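Local coordinates for protein hypoxanthine-guanine phosphoribosyltransferase (Thermus thermophilus, PDB 3ACD) that probably catalyses the magnesium-dependent salvage of hypoxanthine and guanine, joining each to phosphoribosyl diphosphate to give IMP or GMP, at residues D88-V100 against L114-V126. Sequence-based numbering, arbitrary orientation.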
loop_
_atom_site.group_PDB
_atom_site.type_symbol
_atom_site.label_atom_id
_atom_site.label_comp_id
_atom_site.label_asym_id
_atom_site.label_seq_id
_atom_site.Cartn_x
_atom_site.Cartn_y
_atom_site.Cartn_z
ATOM N N ASP A 88 15.944 0.399 0.793
ATOM C CA ASP A 88 16.388 0.533 2.177
ATOM C C ASP A 88 15.395 1.265 3.071
ATOM O O ASP A 88 14.464 1.914 2.593
ATOM C CB ASP A 88 17.735 1.257 2.226
ATOM C CG ASP A 88 18.834 0.494 1.521
ATOM O OD1 ASP A 88 18.692 0.230 0.310
ATOM O OD2 ASP A 88 19.840 0.157 2.180
ATOM N N LEU A 89 15.618 1.151 4.376
ATOM C CA LEU A 89 14.779 1.792 5.382
ATOM C C LEU A 89 15.110 3.280 5.444
ATOM O O LEU A 89 16.254 3.673 5.220
ATOM C CB LEU A 89 15.028 1.161 6.758
ATOM C CG LEU A 89 14.660 -0.310 7.001
ATOM C CD1 LEU A 89 15.382 -1.216 6.017
ATOM C CD2 LEU A 89 15.034 -0.685 8.425
ATOM N N ARG A 90 14.110 4.099 5.752
ATOM C CA ARG A 90 14.299 5.543 5.845
ATOM C C ARG A 90 14.202 6.047 7.281
ATOM O O ARG A 90 14.851 7.029 7.644
ATOM C CB ARG A 90 13.269 6.268 4.976
ATOM C CG ARG A 90 13.475 6.084 3.483
ATOM C CD ARG A 90 12.346 6.717 2.687
ATOM N NE ARG A 90 12.182 8.136 2.993
ATOM C CZ ARG A 90 11.265 8.921 2.436
ATOM N NH1 ARG A 90 10.421 8.430 1.538
ATOM N NH2 ARG A 90 11.190 10.201 2.778
ATOM N N LEU A 91 13.388 5.380 8.091
ATOM C CA LEU A 91 13.208 5.764 9.487
ATOM C C LEU A 91 14.031 4.863 10.401
ATOM O O LEU A 91 14.261 3.696 10.096
ATOM C CB LEU A 91 11.729 5.688 9.877
ATOM C CG LEU A 91 10.806 6.799 9.357
ATOM C CD1 LEU A 91 10.804 6.825 7.838
ATOM C CD2 LEU A 91 9.402 6.571 9.885
ATOM N N PRO A 92 14.496 5.403 11.537
ATOM C CA PRO A 92 15.299 4.623 12.484
ATOM C C PRO A 92 14.497 3.495 13.119
ATOM O O PRO A 92 13.303 3.649 13.377
ATOM C CB PRO A 92 15.719 5.664 13.524
ATOM C CG PRO A 92 15.689 6.961 12.762
ATOM C CD PRO A 92 14.429 6.816 11.945
ATOM N N ILE A 93 15.140 2.358 13.359
ATOM C CA ILE A 93 14.440 1.259 14.010
ATOM C C ILE A 93 15.098 0.924 15.341
ATOM O O ILE A 93 14.569 0.134 16.121
ATOM C CB ILE A 93 14.386 -0.012 13.139
ATOM C CG1 ILE A 93 15.785 -0.589 12.953
ATOM C CG2 ILE A 93 13.733 0.307 11.796
ATOM C CD1 ILE A 93 15.771 -1.968 12.318
ATOM N N HIS A 94 16.254 1.524 15.610
ATOM C CA HIS A 94 16.927 1.261 16.876
ATOM C C HIS A 94 16.030 1.716 18.018
ATOM O O HIS A 94 15.519 2.839 18.014
ATOM C CB HIS A 94 18.277 1.989 16.943
ATOM C CG HIS A 94 19.003 1.784 18.237
ATOM N ND1 HIS A 94 18.805 2.589 19.339
ATOM C CD2 HIS A 94 19.894 0.839 18.619
ATOM C CE1 HIS A 94 19.542 2.148 20.343
ATOM N NE2 HIS A 94 20.212 1.086 19.933
ATOM N N GLY A 95 15.817 0.829 18.983
ATOM C CA GLY A 95 14.983 1.164 20.122
ATOM C C GLY A 95 13.491 1.189 19.843
ATOM O O GLY A 95 12.713 1.539 20.725
ATOM N N ARG A 96 13.081 0.827 18.629
ATOM C CA ARG A 96 11.657 0.817 18.290
ATOM C C ARG A 96 11.081 -0.590 18.405
ATOM O O ARG A 96 11.806 -1.584 18.298
ATOM C CB ARG A 96 11.416 1.302 16.844
ATOM C CG ARG A 96 11.752 2.767 16.535
ATOM C CD ARG A 96 10.932 3.749 17.364
ATOM N NE ARG A 96 9.487 3.627 17.161
ATOM C CZ ARG A 96 8.824 4.077 16.098
ATOM N NH1 ARG A 96 9.467 4.691 15.109
ATOM N NH2 ARG A 96 7.507 3.921 16.029
ATOM N N ASP A 97 9.775 -0.666 18.637
ATOM C CA ASP A 97 9.084 -1.947 18.697
ATOM C C ASP A 97 8.594 -2.130 17.268
ATOM O O ASP A 97 7.588 -1.554 16.856
ATOM C CB ASP A 97 7.928 -1.883 19.690
ATOM C CG ASP A 97 8.412 -1.774 21.120
ATOM O OD1 ASP A 97 9.154 -2.678 21.558
ATOM O OD2 ASP A 97 8.069 -0.789 21.799
ATOM N N VAL A 98 9.347 -2.919 16.512
ATOM C CA VAL A 98 9.072 -3.162 15.104
ATOM C C VAL A 98 8.143 -4.329 14.789
ATOM O O VAL A 98 8.179 -5.373 15.442
ATOM C CB VAL A 98 10.400 -3.397 14.339
ATOM C CG1 VAL A 98 10.126 -3.618 12.854
ATOM C CG2 VAL A 98 11.334 -2.206 14.544
ATOM N N ILE A 99 7.300 -4.130 13.780
ATOM C CA ILE A 99 6.403 -5.179 13.316
ATOM C C ILE A 99 6.608 -5.278 11.810
ATOM O O ILE A 99 6.333 -4.329 11.078
ATOM C CB ILE A 99 4.910 -4.865 13.572
ATOM C CG1 ILE A 99 4.632 -4.726 15.074
ATOM C CG2 ILE A 99 4.051 -5.995 12.992
ATOM C CD1 ILE A 99 3.189 -4.342 15.389
ATOM N N VAL A 100 7.115 -6.419 11.358
ATOM C CA VAL A 100 7.337 -6.649 9.936
ATOM C C VAL A 100 6.004 -7.106 9.349
ATOM O O VAL A 100 5.329 -7.951 9.933
ATOM C CB VAL A 100 8.387 -7.760 9.702
ATOM C CG1 VAL A 100 8.559 -8.014 8.207
ATOM C CG2 VAL A 100 9.721 -7.359 10.329
ATOM N N LEU A 114 15.672 -10.871 6.423
ATOM C CA LEU A 114 15.147 -9.592 6.879
ATOM C C LEU A 114 15.246 -9.437 8.393
ATOM O O LEU A 114 15.663 -8.388 8.884
ATOM C CB LEU A 114 13.690 -9.425 6.433
ATOM C CG LEU A 114 13.008 -8.115 6.840
ATOM C CD1 LEU A 114 13.799 -6.935 6.285
ATOM C CD2 LEU A 114 11.573 -8.089 6.321
ATOM N N LEU A 115 14.871 -10.476 9.136
ATOM C CA LEU A 115 14.929 -10.405 10.589
ATOM C C LEU A 115 16.350 -10.187 11.099
ATOM O O LEU A 115 16.558 -9.425 12.039
ATOM C CB LEU A 115 14.331 -11.665 11.223
ATOM C CG LEU A 115 12.811 -11.822 11.062
ATOM C CD1 LEU A 115 12.345 -13.093 11.742
ATOM C CD2 LEU A 115 12.104 -10.618 11.667
ATOM N N ASP A 116 17.324 -10.855 10.492
ATOM C CA ASP A 116 18.709 -10.683 10.919
ATOM C C ASP A 116 19.158 -9.253 10.628
ATOM O O ASP A 116 19.864 -8.638 11.429
ATOM C CB ASP A 116 19.634 -11.666 10.197
ATOM C CG ASP A 116 19.410 -13.106 10.625
ATOM O OD1 ASP A 116 19.214 -13.346 11.835
ATOM O OD2 ASP A 116 19.446 -13.999 9.754
ATOM N N TYR A 117 18.748 -8.733 9.476
ATOM C CA TYR A 117 19.104 -7.374 9.084
ATOM C C TYR A 117 18.569 -6.363 10.094
ATOM O O TYR A 117 19.300 -5.485 10.563
ATOM C CB TYR A 117 18.536 -7.060 7.698
ATOM C CG TYR A 117 18.810 -5.648 7.234
ATOM C CD1 TYR A 117 20.103 -5.239 6.902
ATOM C CD2 TYR A 117 17.777 -4.715 7.131
ATOM C CE1 TYR A 117 20.361 -3.934 6.479
ATOM C CE2 TYR A 117 18.023 -3.407 6.709
ATOM C CZ TYR A 117 19.317 -3.025 6.384
ATOM O OH TYR A 117 19.568 -1.739 5.966
ATOM N N LEU A 118 17.287 -6.492 10.426
ATOM C CA LEU A 118 16.645 -5.594 11.375
ATOM C C LEU A 118 17.228 -5.712 12.783
ATOM O O LEU A 118 17.462 -4.705 13.456
ATOM C CB LEU A 118 15.140 -5.875 11.429
ATOM C CG LEU A 118 14.345 -5.716 10.128
ATOM C CD1 LEU A 118 12.881 -6.044 10.388
ATOM C CD2 LEU A 118 14.483 -4.290 9.602
ATOM N N GLU A 119 17.460 -6.942 13.230
ATOM C CA GLU A 119 18.000 -7.155 14.569
ATOM C C GLU A 119 19.380 -6.528 14.735
ATOM O O GLU A 119 19.749 -6.115 15.836
ATOM C CB GLU A 119 18.068 -8.652 14.883
ATOM C CG GLU A 119 16.703 -9.306 15.059
ATOM C CD GLU A 119 15.938 -8.768 16.258
ATOM O OE1 GLU A 119 16.406 -7.795 16.887
ATOM O OE2 GLU A 119 14.862 -9.321 16.570
ATOM N N ALA A 120 20.132 -6.456 13.643
ATOM C CA ALA A 120 21.473 -5.878 13.668
ATOM C C ALA A 120 21.455 -4.411 14.101
ATOM O O ALA A 120 22.461 -3.892 14.589
ATOM C CB ALA A 120 22.119 -6.009 12.297
ATOM N N ARG A 121 20.314 -3.745 13.925
ATOM C CA ARG A 121 20.200 -2.343 14.317
ATOM C C ARG A 121 19.688 -2.188 15.742
ATOM O O ARG A 121 19.479 -1.076 16.226
ATOM C CB ARG A 121 19.300 -1.587 13.343
ATOM C CG ARG A 121 19.902 -1.485 11.955
ATOM C CD ARG A 121 19.227 -0.406 11.150
ATOM N NE ARG A 121 19.866 -0.224 9.852
ATOM C CZ ARG A 121 19.599 0.782 9.031
ATOM N NH1 ARG A 121 18.707 1.696 9.377
ATOM N NH2 ARG A 121 20.218 0.867 7.863
ATOM N N LYS A 122 19.482 -3.322 16.401
ATOM C CA LYS A 122 19.040 -3.353 17.787
ATOM C C LYS A 122 17.707 -2.682 18.114
ATOM O O LYS A 122 17.651 -1.719 18.882
ATOM C CB LYS A 122 20.136 -2.769 18.682
ATOM C CG LYS A 122 21.482 -3.449 18.511
ATOM C CD LYS A 122 22.544 -2.805 19.386
ATOM C CE LYS A 122 23.887 -3.488 19.202
ATOM N NZ LYS A 122 24.324 -3.444 17.780
ATOM N N PRO A 123 16.611 -3.179 17.528
ATOM C CA PRO A 123 15.304 -2.586 17.817
ATOM C C PRO A 123 14.892 -3.052 19.214
ATOM O O PRO A 123 15.458 -4.016 19.729
ATOM C CB PRO A 123 14.417 -3.167 16.718
ATOM C CG PRO A 123 15.019 -4.509 16.486
ATOM C CD PRO A 123 16.503 -4.214 16.486
ATOM N N ALA A 124 13.930 -2.376 19.830
ATOM C CA ALA A 124 13.475 -2.768 21.163
ATOM C C ALA A 124 12.853 -4.165 21.103
ATOM O O ALA A 124 12.946 -4.948 22.050
ATOM C CB ALA A 124 12.459 -1.760 21.688
ATOM N N SER A 125 12.214 -4.469 19.978
ATOM C CA SER A 125 11.588 -5.771 19.782
ATOM C C SER A 125 11.142 -5.893 18.336
ATOM O O SER A 125 11.030 -4.895 17.625
ATOM C CB SER A 125 10.371 -5.938 20.697
ATOM O OG SER A 125 9.314 -5.075 20.311
ATOM N N VAL A 126 10.901 -7.124 17.904
ATOM C CA VAL A 126 10.446 -7.373 16.546
ATOM C C VAL A 126 9.436 -8.508 16.521
ATOM O O VAL A 126 9.690 -9.587 17.056
ATOM C CB VAL A 126 11.605 -7.776 15.600
ATOM C CG1 VAL A 126 11.059 -8.021 14.192
ATOM C CG2 VAL A 126 12.674 -6.699 15.575
HETATM O O HOH W 1 16.923 3.971 8.590
HETATM O O HOH W 2 18.996 3.443 6.369
HETATM O O HOH W 3 7.558 -5.430 18.173
#
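Leu89 meets the Tyr117 ring at its edge, CD1 lying in the ring plane 3.5 Å from CE2, while its other methyl, CD2, turns to Leu118. The Arg121 guanidinium is gripped at its edge by two in-plane waters: one accepts from NH1, the other from NH2, and the latter donates to Leu89 O. The Arg121 chain, extended from CG to NE, crosses Ile93 at about a right angle, CB 3.7 Å from Ile93 CG1. At the edge of the His94 ring, near its plane, lies Arg121 O, 3.1 Å from CD2; CG anti to the backbone N (chi1 179°) carries the ring there.

The topology is a right-handed beta-alpha-beta crossover of the phosphoribosyltransferase Rossmann-like sheet: strand 97-102, helix 109-119, then the adjacent parallel strand 125-130. The axes of strand 97-100 and helix 114-119 come within 10.9 Å and run nearly antiparallel (162°). Between them Val100 CG2 presses tightly on Leu118 CD1 (3.4 Å), and CG1 meets Leu114 tip to tip. Arg96 O receives weak bonds from Ala124 N and Ser125 N, and the next link of the parallel pairing is Val98 N to Ser125 O (2.8 Å, 152° at the hydrogen).

On the sheet's other face, Ser125 OG donates to the anti lone pair of Asp97 OD1 (2.7 Å). A water donates to both Ser125 OG and Val98 O. An alanine at Asp97 would remove that carboxylate acceptor, and the serine hydroxyl would probably be freer to rotate.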